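Local coordinates for protein esterase TesA (PDB 4JGG) that hydrolyses carboxylic esters, with highest activity towards Tween detergents and short-chain p-nitrophenyl esters, and also shows lysophospholipase and low thioesterase activity, at residues Gly28-Ala33 with Gly178-Leu183; Gly42-Leu47 with Val60-Ile65; Gly95-Arg100 with Ala105-Asn110; Gln171-Ala176 with Ala182-Pro187. All blocks are in the same frame, centred on the assembly; numbering follows the deposited sequence.

In the fold
Five parallel strands, in the order 59-62, 23-28, 88-92, 124-128 and 158-160, make the central sheet round which the four contacts are arranged. Contact 1 joins the turn after strand 23-28 to the loop before helix 186-197, bringing together residues 145 positions apart; contacts 2 and 3 fall within that interval of the chain. Contact 2 packs helix 43-53 on edge strand 59-62, while contact 3 pairs helices 95-99 and 104-121, with its centre about 22 Å from that of contact 2. Contact 4, centred about 9 Å from contact 1, shares A182 and L183 with it and bridges the two flanks in sequence of the loop that carries the probable catalytic histidine.

Contact 1: residues Gly28-Ala33 with Gly178-Leu183; sequences GDSISA and GIHPAL
S30 meets H180 at the edge of the imidazole, close to the ring plane. The hydroxyl OG lies 3.1 Å from CD2 of H180, and it stands 3.4 Å from NE2 of the same ring. OG takes the position between the backbone N and carbonyl carbon of S30 (chi1 67°), which directs it at this edge. On the far side of the ring, ND1 of H180 is hydrogen-bonded to D177, a partner that helps to fix how the imidazole is turned. One face is covered from within the same loop, where CG2 of I179 sits 4.0 Å above the ring centre of H180.

Beside the serine-histidine pair runs an apolar contact. The side chains of I31 and P181 cross at about a right angle, and the branch methyl CG2 of I31 touches ring atom CD of P181 at 4.1 Å. The short helix that carries S30 and I31 is capped by D29: the N of I31 donates to OD1 of D29 over 3.1 Å, reaching the carboxylate from its anti side, and 34° out of its plane. The turn bearing the serine is thus held from its own N-terminal end.

S30 is probably the nucleophile, with D177 and H180 completing the catalytic triad, as in other SGNH hydrolases, in which the GDSL serine follows the first strand.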
loop_
_atom_site.group_PDB
_atom_site.type_symbol
_atom_site.label_atom_id
_atom_site.label_comp_id
_atom_site.label_asym_id
_atom_site.label_seq_id
_atom_site.Cartn_x
_atom_site.Cartn_y
_atom_site.Cartn_z
ATOM N N GLY A 28 4.024 4.187 -0.826
ATOM C CA GLY A 28 2.897 3.997 -1.722
ATOM C C GLY A 28 2.894 4.892 -2.950
ATOM O O GLY A 28 3.887 5.542 -3.274
ATOM N N ASP A 29 1.761 4.908 -3.643
ATOM C CA ASP A 29 1.580 5.776 -4.801
ATOM C C ASP A 29 0.503 6.803 -4.497
ATOM O O ASP A 29 0.290 7.154 -3.338
ATOM C CB ASP A 29 1.209 4.955 -6.043
ATOM C CG ASP A 29 0.072 3.977 -5.794
ATOM O OD1 ASP A 29 -0.759 4.212 -4.892
ATOM O OD2 ASP A 29 0.012 2.953 -6.509
ATOM N N SER A 30 -0.191 7.251 -5.539
ATOM C CA SER A 30 -1.309 8.196 -5.420
ATOM C C SER A 30 -2.344 7.854 -4.332
ATOM O O SER A 30 -2.917 8.749 -3.699
ATOM C CB SER A 30 -2.045 8.270 -6.760
ATOM O OG SER A 30 -2.679 7.024 -7.028
ATOM N N ILE A 31 -2.600 6.569 -4.118
ATOM C CA ILE A 31 -3.666 6.201 -3.192
ATOM C C ILE A 31 -3.284 6.610 -1.773
ATOM O O ILE A 31 -4.096 7.182 -1.042
ATOM C CB ILE A 31 -4.020 4.704 -3.244
ATOM C CG1 ILE A 31 -4.356 4.282 -4.672
ATOM C CG2 ILE A 31 -5.220 4.394 -2.346
ATOM C CD1 ILE A 31 -4.903 2.878 -4.750
ATOM N N SER A 32 -2.039 6.345 -1.394
ATOM C CA SER A 32 -1.593 6.661 -0.033
ATOM C C SER A 32 -1.057 8.094 0.078
ATOM O O SER A 32 -0.952 8.642 1.174
ATOM C CB SER A 32 -0.540 5.657 0.422
ATOM O OG SER A 32 -1.129 4.379 0.568
ATOM N N ALA A 33 -0.739 8.704 -1.064
ATOM C CA ALA A 33 -0.362 10.116 -1.097
ATOM C C ALA A 33 -1.581 11.043 -1.059
ATOM O O ALA A 33 -1.445 12.261 -0.932
ATOM C CB ALA A 33 0.518 10.418 -2.315
ATOM N N GLY A 178 -12.444 6.755 -11.298
ATOM C CA GLY A 178 -12.657 5.390 -10.858
ATOM C C GLY A 178 -11.415 4.645 -10.414
ATOM O O GLY A 178 -11.437 3.416 -10.309
ATOM N N ILE A 179 -10.338 5.377 -10.133
ATOM C CA ILE A 179 -9.100 4.762 -9.674
ATOM C C ILE A 179 -8.680 5.328 -8.316
ATOM O O ILE A 179 -8.268 4.580 -7.434
ATOM C CB ILE A 179 -7.956 4.965 -10.689
ATOM C CG1 ILE A 179 -8.213 4.148 -11.967
ATOM C CG2 ILE A 179 -6.588 4.656 -10.061
ATOM C CD1 ILE A 179 -8.425 2.639 -11.746
ATOM N N HIS A 180 -8.815 6.644 -8.158
ATOM C CA HIS A 180 -8.299 7.340 -6.981
ATOM C C HIS A 180 -9.422 7.573 -5.986
ATOM O O HIS A 180 -10.340 8.343 -6.267
ATOM C CB HIS A 180 -7.669 8.677 -7.372
ATOM C CG HIS A 180 -6.569 8.556 -8.374
ATOM N ND1 HIS A 180 -6.723 8.906 -9.704
ATOM C CD2 HIS A 180 -5.295 8.097 -8.259
ATOM C CE1 HIS A 180 -5.600 8.675 -10.350
ATOM N NE2 HIS A 180 -4.717 8.190 -9.501
ATOM N N PRO A 181 -9.358 6.905 -4.826
ATOM C CA PRO A 181 -10.442 7.049 -3.854
ATOM C C PRO A 181 -10.711 8.503 -3.481
ATOM O O PRO A 181 -9.792 9.318 -3.390
ATOM C CB PRO A 181 -9.931 6.251 -2.652
ATOM C CG PRO A 181 -9.129 5.157 -3.279
ATOM C CD PRO A 181 -8.380 5.891 -4.392
ATOM N N ALA A 182 -11.985 8.822 -3.275
ATOM C CA ALA A 182 -12.379 10.156 -2.856
ATOM C C ALA A 182 -12.191 10.294 -1.344
ATOM O O ALA A 182 -11.797 9.352 -0.672
ATOM C CB ALA A 182 -13.822 10.415 -3.238
ATOM N N LEU A 183 -12.493 11.474 -0.826
ATOM C CA LEU A 183 -12.396 11.763 0.604
ATOM C C LEU A 183 -13.216 10.785 1.453
ATOM O O LEU A 183 -12.753 10.299 2.486
ATOM C CB LEU A 183 -12.859 13.202 0.855
ATOM C CG LEU A 183 -12.761 13.763 2.271
ATOM C CD1 LEU A 183 -11.315 13.724 2.725
ATOM C CD2 LEU A 183 -13.307 15.181 2.307
#

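Contact 2: residues Gly42-Leu47 with Val60-Ile65; sequences GWVALL and VVNASI
V44 on helix 43-53 packs against V60 and N62 on edge strand 59-62, a helix-on-sheet contact of the three-layer alpha/beta/alpha fold. The apolar part is narrow and tight. CG1 of V44 comes within 3.5 Å of CG1 of V60, closer than methyl groups usually approach. Each of these methyls is anti to its own backbone N (chi1 166° in V44 and -177° in V60), an orientation that carries both into the gap between helix and strand. V26 of the adjacent strand 23-28 also touches V44, continuing the apolar surface into the sheet.

Next come contacts between a valine and an amide. N62 lies obliquely across V44, with CB of N62 4.0 Å from CG1 of V44, while ND2 of N62 stands 4.0 Å from CB of V44. The amide flank therefore packs against the branched side chain without using up its polar ends: ND2 donates to the backbone oxygen of S32, tying the end of the edge strand to the short helix of the nucleophile.

Hydrogen bonding within the 60-65 segment fixes the other end of the same amide. The N of S64 makes a weak bond to OD1 of N62. The hydroxyl of S64 donates to the same oxygen, in the carbonyl plane: OG of S64 lies 2.7 Å from OD1 of N62, with a C=O...donor angle of 150°.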
loop_
_atom_site.group_PDB
_atom_site.type_symbol
_atom_site.label_atom_id
_atom_site.label_comp_id
_atom_site.label_asym_id
_atom_site.label_seq_id
_atom_site.Cartn_x
_atom_site.Cartn_y
_atom_site.Cartn_z
ATOM N N GLY A 42 -6.276 12.185 4.622
ATOM C CA GLY A 42 -5.939 10.936 3.967
ATOM C C GLY A 42 -5.752 9.797 4.939
ATOM O O GLY A 42 -5.509 9.999 6.137
ATOM N N TRP A 43 -5.855 8.580 4.422
ATOM C CA TRP A 43 -5.849 7.403 5.274
ATOM C C TRP A 43 -4.599 7.288 6.164
ATOM O O TRP A 43 -4.694 6.887 7.323
ATOM C CB TRP A 43 -6.125 6.132 4.455
ATOM C CG TRP A 43 -4.927 5.425 3.898
ATOM C CD1 TRP A 43 -4.446 5.503 2.629
ATOM C CD2 TRP A 43 -4.085 4.498 4.596
ATOM N NE1 TRP A 43 -3.344 4.684 2.487
ATOM C CE2 TRP A 43 -3.099 4.062 3.682
ATOM C CE3 TRP A 43 -4.069 3.993 5.897
ATOM C CZ2 TRP A 43 -2.107 3.148 4.036
ATOM C CZ3 TRP A 43 -3.083 3.091 6.248
ATOM C CH2 TRP A 43 -2.110 2.683 5.326
ATOM N N VAL A 44 -3.436 7.666 5.650
ATOM C CA VAL A 44 -2.210 7.565 6.450
ATOM C C VAL A 44 -2.240 8.545 7.623
ATOM O O VAL A 44 -1.858 8.206 8.740
ATOM C CB VAL A 44 -0.942 7.808 5.604
ATOM C CG1 VAL A 44 0.241 8.040 6.505
ATOM C CG2 VAL A 44 -0.676 6.626 4.673
ATOM N N ALA A 45 -2.716 9.753 7.350
ATOM C CA ALA A 45 -2.966 10.759 8.373
ATOM C C ALA A 45 -3.920 10.242 9.432
ATOM O O ALA A 45 -3.762 10.529 10.618
ATOM C CB ALA A 45 -3.535 12.015 7.737
ATOM N N LEU A 46 -4.934 9.491 9.004
ATOM C CA LEU A 46 -5.891 8.935 9.944
ATOM C C LEU A 46 -5.251 7.804 10.744
ATOM O O LEU A 46 -5.632 7.549 11.897
ATOM C CB LEU A 46 -7.126 8.399 9.207
ATOM C CG LEU A 46 -7.910 9.350 8.301
ATOM C CD1 LEU A 46 -9.142 8.623 7.763
ATOM C CD2 LEU A 46 -8.305 10.605 9.028
ATOM N N LEU A 47 -4.311 7.102 10.113
ATOM C CA LEU A 47 -3.567 6.046 10.781
ATOM C C LEU A 47 -2.802 6.652 11.952
ATOM O O LEU A 47 -2.838 6.133 13.074
ATOM C CB LEU A 47 -2.594 5.368 9.806
ATOM C CG LEU A 47 -1.611 4.362 10.424
ATOM C CD1 LEU A 47 -2.352 3.288 11.205
ATOM C CD2 LEU A 47 -0.685 3.722 9.379
ATOM N N VAL A 60 4.715 7.954 12.090
ATOM C CA VAL A 60 4.281 7.600 10.743
ATOM C C VAL A 60 5.000 8.471 9.716
ATOM O O VAL A 60 4.857 9.699 9.700
ATOM C CB VAL A 60 2.764 7.776 10.573
ATOM C CG1 VAL A 60 2.329 7.339 9.170
ATOM C CG2 VAL A 60 2.006 6.967 11.638
ATOM N N VAL A 61 5.794 7.833 8.870
ATOM C CA VAL A 61 6.485 8.546 7.810
ATOM C C VAL A 61 5.870 8.111 6.481
ATOM O O VAL A 61 6.037 6.967 6.059
ATOM C CB VAL A 61 7.996 8.247 7.814
ATOM C CG1 VAL A 61 8.683 8.939 6.648
ATOM C CG2 VAL A 61 8.620 8.668 9.144
ATOM N N ASN A 62 5.121 9.016 5.859
ATOM C CA ASN A 62 4.501 8.735 4.569
ATOM C C ASN A 62 5.481 9.077 3.468
ATOM O O ASN A 62 5.886 10.231 3.338
ATOM C CB ASN A 62 3.224 9.560 4.387
ATOM C CG ASN A 62 2.378 9.070 3.215
ATOM O OD1 ASN A 62 2.704 8.062 2.589
ATOM N ND2 ASN A 62 1.289 9.774 2.921
ATOM N N ALA A 63 5.882 8.077 2.692
ATOM C CA ALA A 63 6.792 8.307 1.581
ATOM C C ALA A 63 6.106 7.980 0.258
ATOM O O ALA A 63 6.736 7.479 -0.676
ATOM C CB ALA A 63 8.057 7.484 1.754
ATOM N N SER A 64 4.810 8.258 0.173
ATOM C CA SER A 64 4.040 7.896 -1.028
ATOM C C SER A 64 4.099 8.976 -2.110
ATOM O O SER A 64 3.967 10.169 -1.815
ATOM C CB SER A 64 2.589 7.577 -0.646
ATOM O OG SER A 64 2.573 6.599 0.379
ATOM N N ILE A 65 4.278 8.549 -3.363
ATOM C CA ILE A 65 4.406 9.476 -4.477
ATOM C C ILE A 65 3.544 9.043 -5.663
ATOM O O ILE A 65 3.657 7.921 -6.148
ATOM C CB ILE A 65 5.856 9.554 -4.975
ATOM C CG1 ILE A 65 6.810 9.919 -3.828
ATOM C CG2 ILE A 65 5.977 10.554 -6.123
ATOM C CD1 ILE A 65 8.252 10.058 -4.291
#

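Contact 3: residues Gly95-Arg100 with Ala105-Asn110; sequences GNDGLR and AQLQQN
Helix 95-99 and the 105-110 part of helix 104-121 approach each other most closely at D97 and L107, where their CA atoms are 7.0 Å apart. Both continue regular backbone bonding on their own side, L99 N to G95 O and N110 N to Q106 O among them; the one direct hydrogen bond found between the segments is a side-chain bond.

D97 leaves its helix toward 105-110, and its carboxylate lies nearly parallel to the amide of Q106, planes 11° apart, but the N-H comes in tilted from both. NE2 of Q106 donates to OD2 of D97 over 3.0 Å, on the anti side of the carboxylate; the N-H...O angle is 148°. CG of Q106 sits between the backbone N and the carbonyl carbon, and the bend at chi2 (92°) turns the amide across to D97. The same NE2 also donates to the backbone oxygen of A103, so two acceptors share that amide nitrogen.

This pair of successive helices, joined by a short turn, follows strand 88-92, on the side of the alpha/beta/alpha sandwich where helices 70-84 and 138-155 also pack. OG of S70, at the start of helix 70-84, bonds to OD2 of D97 and to ND2 of N110.

A water completes a small ring of bonds, donating to OD2 of D97 at 2.8 Å and to OE1 of Q106 at 3.0 Å. OD2 of D97 is thus gripped by three partners: NE2 of Q106, OG of S70 and the water. CD1 of L107 packs beside the same oxygen, 3.9 Å from OD2 of D97.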
loop_
_atom_site.group_PDB
_atom_site.type_symbol
_atom_site.label_atom_id
_atom_site.label_comp_id
_atom_site.label_asym_id
_atom_site.label_seq_id
_atom_site.Cartn_x
_atom_site.Cartn_y
_atom_site.Cartn_z
ATOM N N GLY A 95 -0.152 -0.870 -8.262
ATOM C CA GLY A 95 -1.388 -0.416 -8.864
ATOM C C GLY A 95 -1.103 0.194 -10.213
ATOM O O GLY A 95 -1.866 0.027 -11.166
ATOM N N ASN A 96 0.014 0.914 -10.302
ATOM C CA ASN A 96 0.423 1.491 -11.584
ATOM C C ASN A 96 0.951 0.455 -12.550
ATOM O O ASN A 96 0.683 0.539 -13.734
ATOM C CB ASN A 96 1.414 2.644 -11.394
ATOM C CG ASN A 96 0.734 3.886 -10.863
ATOM O OD1 ASN A 96 -0.328 4.266 -11.353
ATOM N ND2 ASN A 96 1.312 4.499 -9.824
ATOM N N ASP A 97 1.665 -0.543 -12.044
ATOM C CA ASP A 97 2.131 -1.625 -12.907
ATOM C C ASP A 97 0.956 -2.271 -13.630
ATOM O O ASP A 97 1.052 -2.604 -14.798
ATOM C CB ASP A 97 2.871 -2.701 -12.113
ATOM C CG ASP A 97 4.116 -2.167 -11.422
ATOM O OD1 ASP A 97 4.034 -1.096 -10.787
ATOM O OD2 ASP A 97 5.171 -2.816 -11.537
ATOM N N GLY A 98 -0.154 -2.466 -12.930
ATOM C CA GLY A 98 -1.317 -3.071 -13.552
ATOM C C GLY A 98 -2.061 -2.128 -14.472
ATOM O O GLY A 98 -2.484 -2.494 -15.571
ATOM N N LEU A 99 -2.233 -0.898 -14.018
ATOM C CA LEU A 99 -2.983 0.091 -14.761
ATOM C C LEU A 99 -2.281 0.401 -16.086
ATOM O O LEU A 99 -2.921 0.825 -17.056
ATOM C CB LEU A 99 -3.122 1.353 -13.919
ATOM C CG LEU A 99 -4.143 2.390 -14.355
ATOM C CD1 LEU A 99 -5.533 1.897 -14.044
ATOM C CD2 LEU A 99 -3.854 3.709 -13.647
ATOM N N ARG A 100 -0.968 0.172 -16.114
ATOM C CA ARG A 100 -0.143 0.383 -17.300
ATOM C C ARG A 100 -0.003 -0.849 -18.184
ATOM O O ARG A 100 0.533 -0.767 -19.281
ATOM C CB ARG A 100 1.265 0.812 -16.897
ATOM C CG ARG A 100 1.347 2.174 -16.262
ATOM C CD ARG A 100 2.783 2.566 -16.066
ATOM N NE ARG A 100 2.908 3.456 -14.929
ATOM C CZ ARG A 100 4.033 4.048 -14.548
ATOM N NH1 ARG A 100 5.164 3.848 -15.220
ATOM N NH2 ARG A 100 4.018 4.846 -13.484
ATOM N N ALA A 105 5.034 -10.493 -13.803
ATOM C CA ALA A 105 6.185 -11.193 -13.235
ATOM C C ALA A 105 7.199 -10.215 -12.646
ATOM O O ALA A 105 7.774 -10.474 -11.583
ATOM C CB ALA A 105 6.835 -12.087 -14.273
ATOM N N GLN A 106 7.413 -9.092 -13.334
ATOM C CA GLN A 106 8.329 -8.066 -12.841
ATOM C C GLN A 106 7.794 -7.403 -11.569
ATOM O O GLN A 106 8.570 -6.948 -10.725
ATOM C CB GLN A 106 8.645 -7.019 -13.926
ATOM C CG GLN A 106 7.420 -6.330 -14.556
ATOM C CD GLN A 106 7.028 -5.029 -13.847
ATOM O OE1 GLN A 106 7.891 -4.275 -13.377
ATOM N NE2 GLN A 106 5.729 -4.761 -13.778
ATOM N N LEU A 107 6.472 -7.354 -11.436
ATOM C CA LEU A 107 5.844 -6.851 -10.214
ATOM C C LEU A 107 6.216 -7.756 -9.059
ATOM O O LEU A 107 6.621 -7.295 -7.986
ATOM C CB LEU A 107 4.318 -6.815 -10.354
ATOM C CG LEU A 107 3.554 -6.412 -9.089
ATOM C CD1 LEU A 107 3.968 -5.023 -8.592
ATOM C CD2 LEU A 107 2.042 -6.478 -9.297
ATOM N N GLN A 108 6.078 -9.057 -9.287
ATOM C CA GLN A 108 6.363 -10.049 -8.260
ATOM C C GLN A 108 7.828 -9.958 -7.841
ATOM O O GLN A 108 8.156 -10.042 -6.663
ATOM C CB GLN A 108 6.027 -11.454 -8.774
ATOM C CG GLN A 108 5.722 -12.459 -7.668
ATOM C CD GLN A 108 6.964 -12.897 -6.919
ATOM O OE1 GLN A 108 8.086 -12.674 -7.373
ATOM N NE2 GLN A 108 6.770 -13.529 -5.762
ATOM N N GLN A 109 8.711 -9.770 -8.813
ATOM C CA GLN A 109 10.141 -9.666 -8.530
ATOM C C GLN A 109 10.486 -8.418 -7.701
ATOM O O GLN A 109 11.168 -8.491 -6.667
ATOM C CB GLN A 109 10.912 -9.647 -9.855
ATOM C CG GLN A 109 12.428 -9.598 -9.713
ATOM C CD GLN A 109 13.118 -9.359 -11.046
ATOM O OE1 GLN A 109 12.796 -8.408 -11.765
ATOM N NE2 GLN A 109 14.061 -10.228 -11.390
ATOM N N ASN A 110 10.026 -7.269 -8.176
ATOM C CA ASN A 110 10.263 -6.006 -7.497
ATOM C C ASN A 110 9.701 -5.952 -6.073
ATOM O O ASN A 110 10.394 -5.540 -5.147
ATOM C CB ASN A 110 9.707 -4.855 -8.328
ATOM C CG ASN A 110 10.457 -4.667 -9.628
ATOM O OD1 ASN A 110 11.633 -5.029 -9.732
ATOM N ND2 ASN A 110 9.785 -4.090 -10.627
HETATM O O HOH W 1 7.573 -1.549 -12.119
#

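Contact 4: residues Gln171-Ala176 with Ala182-Pro187; sequences QGMMQA and ALAAQP
A single backbone bond joins the two segments directly: the N of A182 donates to the O of M173 over 2.8 Å, with an N-H...O angle of 161°. The donor is tilted 32° from the carbonyl plane. Two alanine methyls gather round the same acceptor, with CB of A185 3.3 Å from O of M173 and CB of A182 3.6 Å from it.

Around this bond lies an apolar shell. The M173 side chain bends at chi2 (-58°) and again at chi3, which brings its sulfur over the turn at A184 and A185; SD of M173 is 4.1 Å from CB of A185. Q175 also lays its CG against A182, with CG of Q175 3.6 Å from CA of A182. Beyond CG its chain runs extended, and NE2 is held by the backbone oxygens of P181 and L35, so the amide joins two loops while its methylenes do the packing.

The next shell fixes the turn itself. The carbonyl of A182 accepts from A185 N and, from the opposite face of its plane, from the side chain of Q186, whose NE2 lies 3.0 Å from O of A182. The other end of that amide, OE1 of Q186, accepts from the N of W43.

Loop 171-176 is thereby joined to the approach to helix 186-197, the two lying on either side in sequence of H180, a probable catalytic residue, and Q186 links them to the start of helix 43-53, where its side chain also packs on L46.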
loop_
_atom_site.group_PDB
_atom_site.type_symbol
_atom_site.label_atom_id
_atom_site.label_comp_id
_atom_site.label_asym_id
_atom_site.label_seq_id
_atom_site.Cartn_x
_atom_site.Cartn_y
_atom_site.Cartn_z
ATOM N N GLN A 171 -19.839 3.823 -5.870
ATOM C CA GLN A 171 -20.165 5.227 -6.079
ATOM C C GLN A 171 -20.067 5.974 -4.759
ATOM O O GLN A 171 -20.474 5.463 -3.712
ATOM C CB GLN A 171 -21.571 5.386 -6.666
ATOM C CG GLN A 171 -21.940 6.833 -6.963
ATOM C CD GLN A 171 -23.358 6.989 -7.471
ATOM O OE1 GLN A 171 -23.959 6.037 -7.974
ATOM N NE2 GLN A 171 -23.905 8.195 -7.336
ATOM N N GLY A 172 -19.537 7.189 -4.817
ATOM C CA GLY A 172 -19.307 7.980 -3.621
ATOM C C GLY A 172 -17.918 7.758 -3.063
ATOM O O GLY A 172 -17.312 8.674 -2.517
ATOM N N MET A 173 -17.407 6.541 -3.209
ATOM C CA MET A 173 -16.123 6.178 -2.616
ATOM C C MET A 173 -14.945 6.472 -3.552
ATOM O O MET A 173 -13.841 6.790 -3.100
ATOM C CB MET A 173 -16.135 4.704 -2.196
ATOM C CG MET A 173 -17.144 4.407 -1.096
ATOM S SD MET A 173 -16.813 5.399 0.364
ATOM C CE MET A 173 -16.224 4.134 1.475
ATOM N N MET A 174 -15.204 6.367 -4.853
ATOM C CA MET A 174 -14.214 6.648 -5.888
ATOM C C MET A 174 -14.385 8.050 -6.441
ATOM O O MET A 174 -15.503 8.534 -6.556
ATOM C CB MET A 174 -14.364 5.660 -7.046
ATOM C CG MET A 174 -13.928 4.261 -6.703
ATOM S SD MET A 174 -12.589 4.314 -5.507
ATOM C CE MET A 174 -11.195 4.633 -6.545
ATOM N N GLN A 175 -13.280 8.696 -6.804
ATOM C CA GLN A 175 -13.376 9.908 -7.598
ATOM C C GLN A 175 -13.815 9.480 -9.000
ATOM O O GLN A 175 -13.827 8.292 -9.312
ATOM C CB GLN A 175 -12.045 10.666 -7.636
ATOM C CG GLN A 175 -11.516 11.029 -6.242
ATOM C CD GLN A 175 -10.141 11.668 -6.275
ATOM O OE1 GLN A 175 -9.798 12.369 -7.224
ATOM N NE2 GLN A 175 -9.341 11.416 -5.243
ATOM N N ALA A 176 -14.171 10.453 -9.830
ATOM C CA ALA A 176 -14.752 10.198 -11.155
ATOM C C ALA A 176 -13.929 9.290 -12.087
ATOM O O ALA A 176 -14.496 8.590 -12.931
ATOM C CB ALA A 176 -15.064 11.524 -11.845
ATOM N N ALA A 182 -11.985 8.822 -3.275
ATOM C CA ALA A 182 -12.379 10.156 -2.856
ATOM C C ALA A 182 -12.191 10.294 -1.344
ATOM O O ALA A 182 -11.797 9.352 -0.672
ATOM C CB ALA A 182 -13.822 10.415 -3.238
ATOM N N LEU A 183 -12.493 11.474 -0.826
ATOM C CA LEU A 183 -12.396 11.763 0.604
ATOM C C LEU A 183 -13.216 10.785 1.453
ATOM O O LEU A 183 -12.753 10.299 2.486
ATOM C CB LEU A 183 -12.859 13.202 0.855
ATOM C CG LEU A 183 -12.761 13.763 2.271
ATOM C CD1 LEU A 183 -11.315 13.724 2.725
ATOM C CD2 LEU A 183 -13.307 15.181 2.307
ATOM N N ALA A 184 -14.427 10.476 1.001
ATOM C CA ALA A 184 -15.346 9.646 1.777
ATOM C C ALA A 184 -14.814 8.234 2.021
ATOM O O ALA A 184 -15.281 7.530 2.921
ATOM C CB ALA A 184 -16.698 9.586 1.094
ATOM N N ALA A 185 -13.826 7.833 1.230
ATOM C CA ALA A 185 -13.289 6.478 1.300
ATOM C C ALA A 185 -12.175 6.325 2.328
ATOM O O ALA A 185 -11.815 5.204 2.698
ATOM C CB ALA A 185 -12.780 6.049 -0.068
ATOM N N GLN A 186 -11.617 7.443 2.776
ATOM C CA GLN A 186 -10.390 7.397 3.584
ATOM C C GLN A 186 -10.532 6.605 4.886
ATOM O O GLN A 186 -9.648 5.805 5.231
ATOM C CB GLN A 186 -9.821 8.804 3.828
ATOM C CG GLN A 186 -9.526 9.611 2.556
ATOM C CD GLN A 186 -8.594 8.893 1.593
ATOM O OE1 GLN A 186 -7.472 8.538 1.943
ATOM N NE2 GLN A 186 -9.061 8.675 0.374
ATOM N N PRO A 187 -11.645 6.816 5.619
ATOM C CA PRO A 187 -11.912 5.965 6.781
ATOM C C PRO A 187 -11.892 4.485 6.437
ATOM O O PRO A 187 -11.261 3.717 7.159
ATOM C CB PRO A 187 -13.312 6.406 7.207
ATOM C CG PRO A 187 -13.350 7.837 6.874
ATOM C CD PRO A 187 -12.567 7.968 5.575
#